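Local coordinates for protein lipase (Acinetobacter baumannii, PDB 4OPM) that probably hydrolyses the ester bonds of triacylglycerols and related lipids as an alpha/beta hydrolase-fold lipase, at residues G30-S35 / G82-S87; P95-K100 / G123-L128; D89-V94 / V211-A216; Q15-A20 / S56-N61. All blocks are in the same frame, centred on the assembly; numbering follows the deposited sequence.

Interaction 1: residues G30-S35 / G82-S87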
loop_
_atom_site.group_PDB
_atom_site.type_symbol
_atom_site.label_atom_id
_atom_site.label_comp_id
_atom_site.label_asym_id
_atom_site.label_seq_id
_atom_site.Cartn_x
_atom_site.Cartn_y
_atom_site.Cartn_z
ATOM N N GLY A 30 -3.723 21.372 5.186
ATOM C CA GLY A 30 -2.767 21.895 6.151
ATOM C C GLY A 30 -1.450 22.194 5.459
ATOM O O GLY A 30 -1.438 22.871 4.427
ATOM N N ASP A 31 -0.358 21.583 5.944
ATOM C CA ASP A 31 0.975 21.792 5.371
ATOM C C ASP A 31 1.382 20.686 4.368
ATOM O O ASP A 31 2.567 20.564 4.040
ATOM C CB ASP A 31 2.020 21.917 6.497
ATOM C CG ASP A 31 1.832 23.171 7.324
ATOM O OD1 ASP A 31 1.705 24.264 6.723
ATOM O OD2 ASP A 31 1.786 23.059 8.572
ATOM N N ILE A 32 0.406 19.909 3.857
ATOM C CA ILE A 32 0.685 18.843 2.897
ATOM C C ILE A 32 -0.086 19.082 1.616
ATOM O O ILE A 32 -1.297 19.318 1.675
ATOM C CB ILE A 32 0.331 17.429 3.466
ATOM C CG1 ILE A 32 0.998 17.146 4.838
ATOM C CG2 ILE A 32 0.634 16.297 2.436
ATOM C CD1 ILE A 32 0.424 15.928 5.574
ATOM N N THR A 33 0.596 18.988 0.463
ATOM C CA THR A 33 -0.074 19.015 -0.833
ATOM C C THR A 33 -0.134 17.568 -1.297
ATOM O O THR A 33 0.879 17.006 -1.727
ATOM C CB THR A 33 0.581 19.963 -1.840
ATOM O OG1 THR A 33 0.600 21.259 -1.265
ATOM C CG2 THR A 33 -0.195 20.025 -3.163
ATOM N N TRP A 34 -1.312 16.957 -1.166
ATOM C CA TRP A 34 -1.502 15.572 -1.544
ATOM C C TRP A 34 -1.659 15.408 -3.042
ATOM O O TRP A 34 -2.447 16.121 -3.664
ATOM C CB TRP A 34 -2.751 14.992 -0.853
ATOM C CG TRP A 34 -2.603 14.785 0.626
ATOM C CD1 TRP A 34 -2.850 15.696 1.611
ATOM C CD2 TRP A 34 -2.242 13.566 1.287
ATOM N NE1 TRP A 34 -2.661 15.122 2.848
ATOM C CE2 TRP A 34 -2.259 13.822 2.678
ATOM C CE3 TRP A 34 -1.887 12.276 0.835
ATOM C CZ2 TRP A 34 -1.954 12.838 3.627
ATOM C CZ3 TRP A 34 -1.587 11.296 1.779
ATOM C CH2 TRP A 34 -1.606 11.586 3.154
ATOM N N SER A 35 -0.937 14.439 -3.601
ATOM C CA SER A 35 -1.108 13.972 -4.973
ATOM C C SER A 35 -1.898 12.673 -4.856
ATOM O O SER A 35 -1.570 11.844 -3.996
ATOM C CB SER A 35 0.243 13.748 -5.650
ATOM O OG SER A 35 0.084 13.024 -6.860
ATOM N N GLY A 82 5.846 9.708 -4.621
ATOM C CA GLY A 82 5.252 10.333 -5.796
ATOM C C GLY A 82 5.363 11.837 -5.832
ATOM O O GLY A 82 6.458 12.384 -5.661
ATOM N N GLU A 83 4.221 12.517 -6.041
ATOM C CA GLU A 83 4.198 13.974 -6.160
ATOM C C GLU A 83 3.628 14.678 -4.922
ATOM O O GLU A 83 3.385 15.887 -4.977
ATOM C CB GLU A 83 3.408 14.389 -7.422
ATOM C CG GLU A 83 4.010 13.869 -8.712
ATOM C CD GLU A 83 2.985 13.702 -9.810
ATOM O OE1 GLU A 83 2.467 14.732 -10.300
ATOM O OE2 GLU A 83 2.711 12.542 -10.195
ATOM N N THR A 84 3.433 13.955 -3.798
ATOM C CA THR A 84 2.955 14.584 -2.563
ATOM C C THR A 84 4.101 15.426 -1.994
ATOM O O THR A 84 5.242 14.959 -1.961
ATOM C CB THR A 84 2.397 13.530 -1.594
ATOM O OG1 THR A 84 1.140 13.111 -2.127
ATOM C CG2 THR A 84 2.198 14.054 -0.162
ATOM N N ILE A 85 3.787 16.666 -1.573
ATOM C CA ILE A 85 4.759 17.624 -1.051
ATOM C C ILE A 85 4.491 17.877 0.430
ATOM O O ILE A 85 3.355 18.133 0.846
ATOM C CB ILE A 85 4.784 18.966 -1.865
ATOM C CG1 ILE A 85 4.951 18.721 -3.383
ATOM C CG2 ILE A 85 5.889 19.918 -1.346
ATOM C CD1 ILE A 85 4.387 19.848 -4.258
ATOM N N VAL A 86 5.551 17.765 1.226
ATOM C CA VAL A 86 5.530 18.006 2.673
ATOM C C VAL A 86 6.707 18.922 3.034
ATOM O O VAL A 86 7.596 19.144 2.204
ATOM C CB VAL A 86 5.552 16.690 3.504
ATOM C CG1 VAL A 86 4.290 15.868 3.267
ATOM C CG2 VAL A 86 6.803 15.865 3.211
ATOM N N SER A 87 6.743 19.397 4.275
ATOM C CA SER A 87 7.831 20.252 4.758
ATOM C C SER A 87 9.146 19.459 4.855
ATOM O O SER A 87 9.133 18.219 4.874
ATOM C CB SER A 87 7.467 20.856 6.108
ATOM O OG SER A 87 7.229 19.827 7.053
HETATM O O HOH W 1 4.365 19.207 5.762
#
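T84 OG1 comes obliquely to the W34 indole, 4.3 Å from CE3. One face of that ring carries I32 CG2, which sits 3.5 Å above the plane, offset toward the rim. The F104 ring of helix 94-107 also meets the indole. I32 CG2 serves the facing segment too: it lies 3.8 Å from V86 CG1 and also touches T84 CG2. The side chains of I32 and V86 lie side by side and point the same way.

The backbones run antiparallel. T33 and I85 form a single hydrogen-bonded pair, with T33 N to I85 O at 2.9 Å and a matching bond from I85 N to T33 O. The bridge ties the loop after strand 72-76 to strand 32-39, near one edge of the alpha/beta hydrolase sheet. T84 CA adds a CA-H...O contact to T33 O at 3.3 Å.

Beyond this pair a side chain takes over as acceptor. S35 N gives a nearly straight bond to T84 OG1, 2.9 Å long with an angle of 175°. OG1 stands anti to the carbonyl carbon of T84, beside its backbone N (chi1 -73°). The same hydroxyl also bonds D77 O. S35 OG packs 3.6 Å from E83 CB and is hydrogen-bonded to D77 OD2. At the other end a water joins D31 O to S87 N, 2.8 Å from each.

Interaction 2: residues P95-K100 / G123-L128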
loop_
_atom_site.group_PDB
_atom_site.type_symbol
_atom_site.label_atom_id
_atom_site.label_comp_id
_atom_site.label_asym_id
_atom_site.label_seq_id
_atom_site.Cartn_x
_atom_site.Cartn_y
_atom_site.Cartn_z
ATOM N N PRO A 95 2.069 6.606 13.047
ATOM C CA PRO A 95 0.948 7.345 13.664
ATOM C C PRO A 95 0.623 8.663 12.945
ATOM O O PRO A 95 -0.557 8.965 12.770
ATOM C CB PRO A 95 1.444 7.610 15.100
ATOM C CG PRO A 95 2.390 6.487 15.370
ATOM C CD PRO A 95 3.103 6.285 14.061
ATOM N N ASN A 96 1.648 9.438 12.519
ATOM C CA ASN A 96 1.402 10.709 11.817
ATOM C C ASN A 96 0.863 10.460 10.404
ATOM O O ASN A 96 -0.016 11.190 9.952
ATOM C CB ASN A 96 2.640 11.612 11.762
ATOM C CG ASN A 96 2.284 13.027 11.374
ATOM O OD1 ASN A 96 1.312 13.591 11.880
ATOM N ND2 ASN A 96 3.007 13.615 10.413
ATOM N N LEU A 97 1.345 9.413 9.724
ATOM C CA LEU A 97 0.831 9.087 8.390
ATOM C C LEU A 97 -0.662 8.722 8.475
ATOM O O LEU A 97 -1.446 9.220 7.673
ATOM C CB LEU A 97 1.656 7.956 7.727
ATOM C CG LEU A 97 3.130 8.279 7.441
ATOM C CD1 LEU A 97 3.870 7.053 6.931
ATOM C CD2 LEU A 97 3.287 9.441 6.462
ATOM N N ALA A 98 -1.065 7.928 9.494
ATOM C CA ALA A 98 -2.470 7.529 9.666
ATOM C C ALA A 98 -3.369 8.746 9.991
ATOM O O ALA A 98 -4.444 8.897 9.390
ATOM C CB ALA A 98 -2.588 6.477 10.755
ATOM N N GLU A 99 -2.912 9.623 10.902
ATOM C CA GLU A 99 -3.674 10.810 11.286
ATOM C C GLU A 99 -3.767 11.777 10.095
ATOM O O GLU A 99 -4.840 12.313 9.857
ATOM C CB GLU A 99 -3.058 11.496 12.515
ATOM C CG GLU A 99 -3.895 12.657 13.041
ATOM C CD GLU A 99 -3.590 14.022 12.449
ATOM O OE1 GLU A 99 -2.469 14.212 11.929
ATOM O OE2 GLU A 99 -4.474 14.908 12.508
ATOM N N LYS A 100 -2.658 11.997 9.349
ATOM C CA LYS A 100 -2.690 12.924 8.205
ATOM C C LYS A 100 -3.529 12.333 7.061
ATOM O O LYS A 100 -4.213 13.080 6.359
ATOM C CB LYS A 100 -1.281 13.319 7.741
ATOM C CG LYS A 100 -0.519 14.180 8.758
ATOM C CD LYS A 100 -1.233 15.523 9.066
ATOM C CE LYS A 100 -0.467 16.412 10.005
ATOM N NZ LYS A 100 -0.418 15.845 11.393
ATOM N N GLY A 123 -0.666 -1.509 4.653
ATOM C CA GLY A 123 -1.501 -2.375 5.484
ATOM C C GLY A 123 -1.393 -1.960 6.949
ATOM O O GLY A 123 -2.397 -1.928 7.671
ATOM N N SER A 124 -0.170 -1.606 7.401
ATOM C CA SER A 124 0.056 -1.139 8.791
ATOM C C SER A 124 -0.742 0.134 9.058
ATOM O O SER A 124 -1.405 0.242 10.091
ATOM C CB SER A 124 1.537 -0.868 9.058
ATOM O OG SER A 124 2.299 -2.032 8.800
ATOM N N ILE A 125 -0.699 1.079 8.106
ATOM C CA ILE A 125 -1.430 2.346 8.174
ATOM C C ILE A 125 -2.941 2.057 8.180
ATOM O O ILE A 125 -3.660 2.635 9.001
ATOM C CB ILE A 125 -1.004 3.293 7.005
ATOM C CG1 ILE A 125 0.493 3.724 7.165
ATOM C CG2 ILE A 125 -1.929 4.521 6.931
ATOM C CD1 ILE A 125 1.162 4.349 5.887
ATOM N N ALA A 126 -3.407 1.129 7.299
ATOM C CA ALA A 126 -4.824 0.757 7.229
ATOM C C ALA A 126 -5.317 0.205 8.585
ATOM O O ALA A 126 -6.397 0.586 9.035
ATOM C CB ALA A 126 -5.061 -0.254 6.109
ATOM N N LEU A 127 -4.490 -0.628 9.253
ATOM C CA LEU A 127 -4.783 -1.210 10.571
ATOM C C LEU A 127 -4.929 -0.117 11.636
ATOM O O LEU A 127 -5.899 -0.122 12.398
ATOM C CB LEU A 127 -3.688 -2.218 10.980
ATOM C CG LEU A 127 -3.794 -3.613 10.317
ATOM C CD1 LEU A 127 -2.465 -4.367 10.383
ATOM C CD2 LEU A 127 -4.903 -4.444 10.932
ATOM N N LEU A 128 -3.994 0.845 11.662
ATOM C CA LEU A 128 -4.050 1.945 12.626
ATOM C C LEU A 128 -5.293 2.811 12.374
ATOM O O LEU A 128 -5.991 3.178 13.317
ATOM C CB LEU A 128 -2.764 2.778 12.565
ATOM C CG LEU A 128 -2.415 3.617 13.793
ATOM C CD1 LEU A 128 -2.432 2.768 15.090
ATOM C CD2 LEU A 128 -1.063 4.277 13.616
#
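A98 and I125 mark the crossing of two helices on one side of the alpha/beta hydrolase sheet. Helix 94-107 precedes strand 114-119, and helix 121-132 follows it. The axes of the two short segments approach to 9.1 Å and cross at -64°.

The contact is entirely apolar. I125 sends its two branches to different places. Its CG2 rests on the backbone at A98 CA, 4.1 Å away. Its CD1 reaches L97 CD1 at 4.0 Å, and the two side chains cross obliquely. L128 lies about one turn further along the same helix. Its CG stands anti to the backbone N (chi1 -158°), which places CG 4.2 Å from A98 CB. The CD2 branch touches P95 CA at 3.7 Å and A98 CB at 3.9 Å. A98 CB thus meets both larger side chains, I125 through CG2 and L128 through CD2.

V94 and L101 of the first helix also touch I125, so the packing continues beyond the two short segments. P95 and L97 meet helix 190-220 as well. The polar residues of 95-100 are engaged elsewhere: K100 NZ makes a salt bridge to E99 OE1 at 2.7 Å and donates to N96 OD1.

I125 lies against the residues of a probable nucleophile elbow (G118, S120 and G122). Such packing of the helix after the elbow against the helix before its strand is typical of the alpha/beta hydrolase fold.

Interaction 3: residues D89-V94 / V211-A216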
loop_
_atom_site.group_PDB
_atom_site.type_symbol
_atom_site.label_atom_id
_atom_site.label_comp_id
_atom_site.label_asym_id
_atom_site.label_seq_id
_atom_site.Cartn_x
_atom_site.Cartn_y
_atom_site.Cartn_z
ATOM N N ASP A 89 11.069 19.226 7.395
ATOM C CA ASP A 89 11.146 18.619 8.726
ATOM C C ASP A 89 9.924 17.728 9.045
ATOM O O ASP A 89 9.630 17.466 10.221
ATOM C CB ASP A 89 11.273 19.738 9.782
ATOM C CG ASP A 89 10.015 20.580 9.965
ATOM O OD1 ASP A 89 9.374 20.933 8.941
ATOM O OD2 ASP A 89 9.638 20.833 11.128
ATOM N N PHE A 90 9.223 17.234 8.008
ATOM C CA PHE A 90 8.024 16.416 8.185
ATOM C C PHE A 90 8.233 15.179 9.078
ATOM O O PHE A 90 9.292 14.542 9.057
ATOM C CB PHE A 90 7.468 15.977 6.818
ATOM C CG PHE A 90 6.108 15.317 6.891
ATOM C CD1 PHE A 90 4.966 16.067 7.168
ATOM C CD2 PHE A 90 5.970 13.943 6.701
ATOM C CE1 PHE A 90 3.709 15.448 7.265
ATOM C CE2 PHE A 90 4.717 13.326 6.797
ATOM C CZ PHE A 90 3.595 14.080 7.088
ATOM N N ASP A 91 7.192 14.852 9.856
ATOM C CA ASP A 91 7.128 13.684 10.730
ATOM C C ASP A 91 6.585 12.474 9.923
ATOM O O ASP A 91 5.373 12.363 9.684
ATOM C CB ASP A 91 6.254 14.007 11.958
ATOM C CG ASP A 91 5.884 12.826 12.837
ATOM O OD1 ASP A 91 6.512 11.746 12.691
ATOM O OD2 ASP A 91 4.999 12.989 13.696
ATOM N N TYR A 92 7.485 11.543 9.554
ATOM C CA TYR A 92 7.150 10.370 8.745
ATOM C C TYR A 92 6.746 9.128 9.569
ATOM O O TYR A 92 6.701 8.022 9.017
ATOM C CB TYR A 92 8.337 10.006 7.839
ATOM C CG TYR A 92 8.599 11.020 6.753
ATOM C CD1 TYR A 92 7.959 10.931 5.521
ATOM C CD2 TYR A 92 9.512 12.054 6.946
ATOM C CE1 TYR A 92 8.210 11.855 4.508
ATOM C CE2 TYR A 92 9.768 12.990 5.946
ATOM C CZ TYR A 92 9.111 12.887 4.728
ATOM O OH TYR A 92 9.364 13.800 3.731
ATOM N N SER A 93 6.424 9.298 10.865
ATOM C CA SER A 93 6.021 8.142 11.674
ATOM C C SER A 93 4.683 7.581 11.205
ATOM O O SER A 93 3.846 8.342 10.709
ATOM C CB SER A 93 5.934 8.524 13.148
ATOM O OG SER A 93 4.769 9.291 13.406
ATOM N N VAL A 94 4.473 6.258 11.367
ATOM C CA VAL A 94 3.218 5.579 11.000
ATOM C C VAL A 94 2.018 6.280 11.720
ATOM O O VAL A 94 1.057 6.605 11.021
ATOM C CB VAL A 94 3.276 4.045 11.243
ATOM C CG1 VAL A 94 1.909 3.380 11.050
ATOM C CG2 VAL A 94 4.307 3.408 10.318
ATOM N N VAL A 211 12.131 4.953 7.175
ATOM C CA VAL A 211 12.763 3.736 7.706
ATOM C C VAL A 211 13.266 3.984 9.141
ATOM O O VAL A 211 13.007 3.165 10.016
ATOM C CB VAL A 211 13.889 3.228 6.770
ATOM C CG1 VAL A 211 14.786 2.198 7.459
ATOM C CG2 VAL A 211 13.277 2.641 5.499
ATOM N N ASP A 212 13.942 5.117 9.393
ATOM C CA ASP A 212 14.438 5.405 10.748
ATOM C C ASP A 212 13.290 5.464 11.760
ATOM O O ASP A 212 13.443 4.964 12.883
ATOM C CB ASP A 212 15.241 6.707 10.758
ATOM C CG ASP A 212 16.605 6.561 10.105
ATOM O OD1 ASP A 212 17.151 5.429 10.113
ATOM O OD2 ASP A 212 17.173 7.591 9.683
ATOM N N GLN A 213 12.141 6.046 11.349
ATOM C CA GLN A 213 10.930 6.169 12.167
ATOM C C GLN A 213 10.338 4.783 12.439
ATOM O O GLN A 213 9.849 4.517 13.539
ATOM C CB GLN A 213 9.891 7.073 11.466
ATOM C CG GLN A 213 10.284 8.548 11.363
ATOM C CD GLN A 213 10.244 9.262 12.684
ATOM O OE1 GLN A 213 9.176 9.566 13.221
ATOM N NE2 GLN A 213 11.412 9.560 13.226
ATOM N N LEU A 214 10.383 3.892 11.413
ATOM C CA LEU A 214 9.873 2.523 11.532
ATOM C C LEU A 214 10.711 1.724 12.530
ATOM O O LEU A 214 10.161 1.002 13.362
ATOM C CB LEU A 214 9.915 1.820 10.169
ATOM C CG LEU A 214 8.686 1.891 9.336
ATOM C CD1 LEU A 214 8.934 1.187 8.006
ATOM C CD2 LEU A 214 7.501 1.216 10.056
ATOM N N ILE A 215 12.046 1.879 12.455
ATOM C CA ILE A 215 12.993 1.228 13.362
ATOM C C ILE A 215 12.676 1.661 14.806
ATOM O O ILE A 215 12.544 0.804 15.680
ATOM C CB ILE A 215 14.461 1.541 12.948
ATOM C CG1 ILE A 215 14.822 0.862 11.590
ATOM C CG2 ILE A 215 15.455 1.129 14.051
ATOM C CD1 ILE A 215 16.090 1.418 10.953
ATOM N N ALA A 216 12.507 2.985 15.030
ATOM C CA ALA A 216 12.180 3.546 16.348
ATOM C C ALA A 216 10.806 3.047 16.836
ATOM O O ALA A 216 10.693 2.691 18.009
ATOM C CB ALA A 216 12.205 5.065 16.305
#
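V94 CG2 meets L214 CD2 at 3.9 Å, and this is the well-packed part of the contact. L121 of helix 121-132 touches both side chains, and L128 and L217 also touch V94. Next to this pair, the Q213 side chain runs over the loop backbone. Its CG is 4.0 Å from Y92 C. In the conformer described, the bend at chi2 (-71°) brings CD near S93 CB.

Y92 is buried too. F90 CD2 sits over the centre of its ring, 3.6 Å above the plane. The Y92 hydroxyl is hydrogen-bonded to Q206, further back on helix 190-220. That helix belongs to the helical insertion between strands 137-143 and 237-242, where many alpha/beta hydrolases carry a cap or lid.

The other side is looser. Unlike the enclosed V94-L214 pair, the end of Q213 is held by no hydrogen bond to the loop, and the residue has a second conformer, so the placing of its amide is doubtful. Q213 OE1 lies 3.4 Å from S93 CB and 3.5 Å from D91 OD1. Q213 OE1 and D91 OD1 are both acceptors and make no hydrogen bond with each other.

D91 OD1 has a partner inside the loop. It accepts from S93 N at 3.1 Å, forming an Asx turn, with the donor 41° out of the carboxylate plane. S93 is the N-cap of helix 94-107, and its OG bonds N96 N.

No hydrogen bond crosses between the two segments. The polar groups of the loop shape its turn and start its helix, while apolar contact and the packing of Q213 CG on the loop backbone join it to helix 190-220.

Interaction 4: residues Q15-A20 / S56-N61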
loop_
_atom_site.group_PDB
_atom_site.type_symbol
_atom_site.label_atom_id
_atom_site.label_comp_id
_atom_site.label_asym_id
_atom_site.label_seq_id
_atom_site.Cartn_x
_atom_site.Cartn_y
_atom_site.Cartn_z
ATOM N N GLN A 15 -0.533 7.480 -19.118
ATOM C CA GLN A 15 -1.293 6.560 -19.965
ATOM C C GLN A 15 -1.780 5.349 -19.165
ATOM O O GLN A 15 -2.927 4.903 -19.352
ATOM C CB GLN A 15 -0.441 6.118 -21.159
ATOM C CG GLN A 15 -0.202 7.237 -22.161
ATOM C CD GLN A 15 0.440 6.685 -23.397
ATOM O OE1 GLN A 15 -0.180 5.944 -24.157
ATOM N NE2 GLN A 15 1.709 6.979 -23.592
ATOM N N GLU A 16 -0.928 4.824 -18.252
ATOM C CA GLU A 16 -1.314 3.670 -17.431
ATOM C C GLU A 16 -2.470 4.059 -16.497
ATOM O O GLU A 16 -3.405 3.279 -16.343
ATOM C CB GLU A 16 -0.146 3.087 -16.628
ATOM C CG GLU A 16 -0.511 1.713 -16.075
ATOM C CD GLU A 16 0.438 1.103 -15.061
ATOM O OE1 GLU A 16 0.895 1.833 -14.154
ATOM O OE2 GLU A 16 0.661 -0.129 -15.135
ATOM N N ARG A 17 -2.411 5.275 -15.890
ATOM C CA ARG A 17 -3.492 5.761 -15.021
ATOM C C ARG A 17 -4.802 5.868 -15.827
ATOM O O ARG A 17 -5.865 5.452 -15.353
ATOM C CB ARG A 17 -3.142 7.114 -14.395
ATOM C CG ARG A 17 -1.988 7.046 -13.407
ATOM C CD ARG A 17 -1.426 8.448 -13.171
ATOM N NE ARG A 17 -0.118 8.371 -12.510
ATOM C CZ ARG A 17 0.811 9.316 -12.568
ATOM N NH1 ARG A 17 0.597 10.425 -13.268
ATOM N NH2 ARG A 17 1.967 9.154 -11.942
ATOM N N ASN A 18 -4.707 6.395 -17.065
ATOM C CA ASN A 18 -5.876 6.518 -17.939
ATOM C C ASN A 18 -6.486 5.124 -18.233
ATOM O O ASN A 18 -7.703 4.961 -18.158
ATOM C CB ASN A 18 -5.510 7.229 -19.238
ATOM C CG ASN A 18 -6.739 7.607 -20.021
ATOM O OD1 ASN A 18 -7.135 6.922 -20.968
ATOM N ND2 ASN A 18 -7.431 8.637 -19.567
ATOM N N TRP A 19 -5.636 4.124 -18.511
ATOM C CA TRP A 19 -6.043 2.739 -18.769
ATOM C C TRP A 19 -6.759 2.143 -17.531
ATOM O O TRP A 19 -7.679 1.338 -17.674
ATOM C CB TRP A 19 -4.812 1.894 -19.167
ATOM C CG TRP A 19 -5.046 0.415 -19.131
ATOM C CD1 TRP A 19 -5.627 -0.355 -20.101
ATOM C CD2 TRP A 19 -4.745 -0.469 -18.038
ATOM N NE1 TRP A 19 -5.717 -1.663 -19.673
ATOM C CE2 TRP A 19 -5.158 -1.766 -18.423
ATOM C CE3 TRP A 19 -4.132 -0.293 -16.778
ATOM C CZ2 TRP A 19 -4.985 -2.881 -17.594
ATOM C CZ3 TRP A 19 -3.968 -1.396 -15.948
ATOM C CH2 TRP A 19 -4.368 -2.676 -16.365
ATOM N N ALA A 20 -6.315 2.536 -16.325
ATOM C CA ALA A 20 -6.896 2.088 -15.065
ATOM C C ALA A 20 -8.215 2.833 -14.730
ATOM O O ALA A 20 -8.867 2.492 -13.735
ATOM C CB ALA A 20 -5.892 2.273 -13.945
ATOM N N SER A 56 4.194 4.051 -4.458
ATOM C CA SER A 56 3.435 5.217 -4.910
ATOM C C SER A 56 2.028 4.778 -5.283
ATOM O O SER A 56 1.756 3.566 -5.388
ATOM C CB SER A 56 4.122 5.908 -6.092
ATOM O OG SER A 56 3.865 5.236 -7.313
ATOM N N ARG A 57 1.147 5.751 -5.547
ATOM C CA ARG A 57 -0.216 5.461 -5.983
ATOM C C ARG A 57 -0.251 4.542 -7.218
ATOM O O ARG A 57 -1.170 3.725 -7.336
ATOM C CB ARG A 57 -0.986 6.754 -6.281
ATOM C CG ARG A 57 -0.421 7.640 -7.395
ATOM C CD ARG A 57 -0.987 9.034 -7.306
ATOM N NE ARG A 57 -0.248 9.984 -8.136
ATOM C CZ ARG A 57 -0.697 10.493 -9.283
ATOM N NH1 ARG A 57 -1.889 10.143 -9.751
ATOM N NH2 ARG A 57 0.032 11.370 -9.957
ATOM N N ASP A 58 0.757 4.642 -8.116
ATOM C CA ASP A 58 0.788 3.830 -9.345
ATOM C C ASP A 58 0.970 2.327 -9.075
ATOM O O ASP A 58 0.617 1.517 -9.941
ATOM C CB ASP A 58 1.865 4.347 -10.301
ATOM C CG ASP A 58 1.534 5.739 -10.812
ATOM O OD1 ASP A 58 0.366 5.964 -11.232
ATOM O OD2 ASP A 58 2.406 6.617 -10.726
ATOM N N ASN A 59 1.400 1.943 -7.846
ATOM C CA ASN A 59 1.507 0.518 -7.491
ATOM C C ASN A 59 0.137 -0.192 -7.581
ATOM O O ASN A 59 0.092 -1.402 -7.751
ATOM C CB ASN A 59 2.025 0.360 -6.058
ATOM C CG ASN A 59 3.458 0.777 -5.806
ATOM O OD1 ASN A 59 3.874 0.875 -4.651
ATOM N ND2 ASN A 59 4.256 0.964 -6.852
ATOM N N TRP A 60 -0.965 0.574 -7.408
ATOM C CA TRP A 60 -2.322 0.055 -7.405
ATOM C C TRP A 60 -3.005 0.096 -8.789
ATOM O O TRP A 60 -4.156 -0.325 -8.876
ATOM C CB TRP A 60 -3.172 0.859 -6.414
ATOM C CG TRP A 60 -2.912 0.507 -4.984
ATOM C CD1 TRP A 60 -2.178 1.224 -4.079
ATOM C CD2 TRP A 60 -3.378 -0.658 -4.294
ATOM N NE1 TRP A 60 -2.161 0.573 -2.867
ATOM C CE2 TRP A 60 -2.910 -0.573 -2.963
ATOM C CE3 TRP A 60 -4.181 -1.754 -4.662
ATOM C CZ2 TRP A 60 -3.200 -1.554 -2.004
ATOM C CZ3 TRP A 60 -4.481 -2.717 -3.709
ATOM C CH2 TRP A 60 -4.011 -2.598 -2.388
ATOM N N ASN A 61 -2.339 0.600 -9.839
ATOM C CA ASN A 61 -2.971 0.785 -11.157
ATOM C C ASN A 61 -3.569 -0.486 -11.738
ATOM O O ASN A 61 -4.713 -0.440 -12.200
ATOM C CB ASN A 61 -2.021 1.414 -12.174
ATOM C CG ASN A 61 -1.773 2.889 -11.888
ATOM O OD1 ASN A 61 -2.470 3.512 -11.070
ATOM N ND2 ASN A 61 -0.764 3.467 -12.527
HETATM O O HOH W 2 2.256 0.869 -12.074
#
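A20, which follows W19 of helix 9-19, approaches N61 just after the 3-10 turn 57-60, with their CA atoms 5.7 Å apart. A20 CB packs on N61 O at 3.4 Å.

The main grip is between R17 and D58. The R17 chain is extended from CG to NE, which carries NE to the carboxylate. R17 meets the carboxylate side-on: NE goes to OD1 at 2.8 Å, and NH2 goes to OD2 at the same length. Both oxygens use their syn lone pairs. The guanidinium and carboxylate planes are 13° apart, so the pair is nearly flat.

R57 stacks on one face of the R17 guanidinium. Its NH2 lies over the centre, 3.3 Å above the plane, and the two planes differ by 26°. The like charges are probably offset by D58 on R17 and by D77 and E83 on R57. R57 NH1 is also hydrogen-bonded to S37 OG.

N61 ND2 bridges two acids. It donates to E16 OE1 at 2.8 Å, from 43° above the carboxylate plane. It also donates to D58 OD1 at 3.0 Å, on the anti side, so OD1 accepts two bonds. A water links E16 OE1 to D58 O.

The arrangement is a side-on Arg-Asp salt bridge backed by an arginine-arginine stack. It ties the N-terminal helix to the loop after strand 46-50, which in alpha/beta hydrolases commonly contributes to the oxyanion hole.

Interaction 2 is the buried contact of the set, and purely apolar. The other three are partly buried and mix polar with apolar groups. Interactions 2 and 3 both involve helix 94-107, one through its body and one through its start, and N96 ND2 reaches D91 O between them. Interactions 1 and 3 use two parts of the same loop, 82-87 and 89-94. The first is held by backbone pairing and a side-chain acceptor, the second without hydrogen bonds across the segments. Interaction 4 is the most charged, and a salt bridge from R57 to E83 connects it to interaction 1. Interactions 3 and 4 are about 27 Å apart between centres, on opposite sides of the chain's centre.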